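Local structure of amino acid amide racemase (Ochrobactrum anthropi, 6GIO) at residues Ser322-Gly327 / Leu404-Ile409. The protein is a pyridoxal-5'-phosphate-binding protein of the class-III aminotransferase family, named as an amino acid amide racemase. Numbering follows the deposited sequence.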
# COMPACT_ATOMS: atom_id res chain seq x y z
N SER C 322 -27.54 8.97 -3.71
CA SER C 322 -26.66 9.91 -3.04
C SER C 322 -26.95 11.37 -3.48
O SER C 322 -26.88 12.30 -2.66
CB SER C 322 -25.19 9.54 -3.28
OG SER C 322 -24.91 8.25 -2.78
N GLU C 323 -27.29 11.59 -4.75
CA GLU C 323 -27.78 12.91 -5.17
C GLU C 323 -28.98 13.36 -4.35
O GLU C 323 -29.03 14.50 -3.89
CB GLU C 323 -28.20 12.92 -6.64
CG GLU C 323 -28.87 14.22 -7.06
CD GLU C 323 -28.85 14.40 -8.57
OE1 GLU C 323 -29.64 13.74 -9.28
OE2 GLU C 323 -28.04 15.19 -9.08
N ARG C 324 -29.95 12.47 -4.18
CA ARG C 324 -31.19 12.83 -3.50
C ARG C 324 -30.96 13.04 -1.99
O ARG C 324 -31.30 14.06 -1.44
CB ARG C 324 -32.28 11.78 -3.81
CG ARG C 324 -33.66 12.05 -3.18
CD ARG C 324 -34.63 10.91 -3.45
NE ARG C 324 -34.29 9.68 -2.72
CZ ARG C 324 -34.54 9.48 -1.42
NH1 ARG C 324 -35.11 10.42 -0.68
NH2 ARG C 324 -34.18 8.33 -0.85
N VAL C 325 -30.31 12.08 -1.36
CA VAL C 325 -30.11 12.06 0.10
C VAL C 325 -29.06 13.12 0.52
O VAL C 325 -29.21 13.81 1.54
CB VAL C 325 -29.74 10.59 0.49
CG1 VAL C 325 -28.74 10.46 1.62
CG2 VAL C 325 -31.02 9.80 0.76
N GLY C 326 -27.99 13.23 -0.27
CA GLY C 326 -27.03 14.30 -0.10
C GLY C 326 -27.63 15.69 -0.25
O GLY C 326 -27.24 16.62 0.46
N GLY C 327 -28.57 15.85 -1.17
CA GLY C 327 -29.32 17.12 -1.31
C GLY C 327 -30.12 17.49 -0.06
O GLY C 327 -30.02 18.62 0.44
N LEU C 404 -26.23 5.91 4.26
CA LEU C 404 -26.80 6.81 5.25
C LEU C 404 -28.33 6.91 5.08
O LEU C 404 -28.84 7.14 3.97
CB LEU C 404 -26.14 8.19 5.15
CG LEU C 404 -26.45 9.17 6.29
CD1 LEU C 404 -25.78 8.76 7.60
CD2 LEU C 404 -26.06 10.58 5.89
N THR C 405 -29.06 6.73 6.19
CA THR C 405 -30.56 6.77 6.12
C THR C 405 -31.11 8.19 6.33
O THR C 405 -30.40 9.08 6.83
CB THR C 405 -31.22 5.81 7.12
OG1 THR C 405 -30.98 6.25 8.46
CG2 THR C 405 -30.68 4.42 6.95
N GLU C 406 -32.37 8.39 5.97
CA GLU C 406 -32.99 9.70 6.21
C GLU C 406 -33.14 10.06 7.69
O GLU C 406 -32.85 11.18 8.06
CB GLU C 406 -34.27 9.88 5.39
CG GLU C 406 -33.92 10.00 3.91
CD GLU C 406 -35.13 10.15 2.98
OE1 GLU C 406 -36.01 10.97 3.27
OE2 GLU C 406 -35.15 9.46 1.94
N PRO C 407 -33.48 9.10 8.56
CA PRO C 407 -33.44 9.42 9.99
C PRO C 407 -32.07 9.80 10.49
O PRO C 407 -31.95 10.62 11.40
CB PRO C 407 -33.91 8.13 10.66
CG PRO C 407 -34.81 7.51 9.62
CD PRO C 407 -34.20 7.84 8.30
N GLU C 408 -31.04 9.18 9.93
CA GLU C 408 -29.67 9.51 10.31
C GLU C 408 -29.28 10.91 9.82
O GLU C 408 -28.53 11.62 10.48
CB GLU C 408 -28.71 8.44 9.82
CG GLU C 408 -28.80 7.17 10.63
CD GLU C 408 -28.13 5.99 9.97
OE1 GLU C 408 -27.87 6.02 8.75
OE2 GLU C 408 -27.89 5.01 10.71
N ILE C 409 -29.80 11.33 8.67
CA ILE C 409 -29.59 12.71 8.24
C ILE C 409 -30.13 13.72 9.26
O ILE C 409 -29.42 14.68 9.58
CB ILE C 409 -30.15 12.99 6.83
CG1 ILE C 409 -29.31 12.23 5.80
CG2 ILE C 409 -30.08 14.48 6.51
CD1 ILE C 409 -29.91 12.18 4.41
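Glu406 OE2 is gripped by both terminal nitrogens of Arg324 in an end-on salt bridge between two helices. The NH1 bond is the shorter and straighter, 2.8 Å from Arg324 NH1 to Glu406 OE2 with an N-H...O angle of 158°; Arg324 NH2 reaches the same oxygen at 3.2 Å. OE2 lies almost in the guanidinium plane, but the carboxylate is turned 53° against that plane; NH1 comes from above the carboxylate and NH2 nearly in line with the C-O bond, both from the same face. Long chains let the two charged ends meet: Arg324 bends at chi3 (70°), whereas Glu406 is extended beyond CG, and the two cross at about a right angle. One guanidinium face rests near its rim on CG2 of the adjacent Val325.

Next to the ion pair, Val325 and Ile409 form the buried part of the contact. CD1 of Ile409 presses on Val325 CG1 at 3.5 Å, tighter than usual for two carbons, and lies 3.4 Å from Val325 O. Valine, branched at CB, presents CG1 to the other helix, and isoleucine is long enough for CD1 to reach both methyl and backbone. Thr405 is the N-cap in a capping box: its OG1 accepts from Glu408 N (3.3 Å), a first-turn N-H that lacks a preceding helical carbonyl, and the glutamate reaches back so that Thr405 N makes a nearly straight 2.9 Å bond to Glu408 OE1. Asn34 ND2 also binds that carboxylate oxygen, and Arg321 NH2 donates to Leu404 O. The contact thus packs the start of helix 406-424 against helix 318-339, with Leu404 and Glu408 touching Leu45 of strand 43-46 and Ile409 reaching Phe329 on helix 318-339.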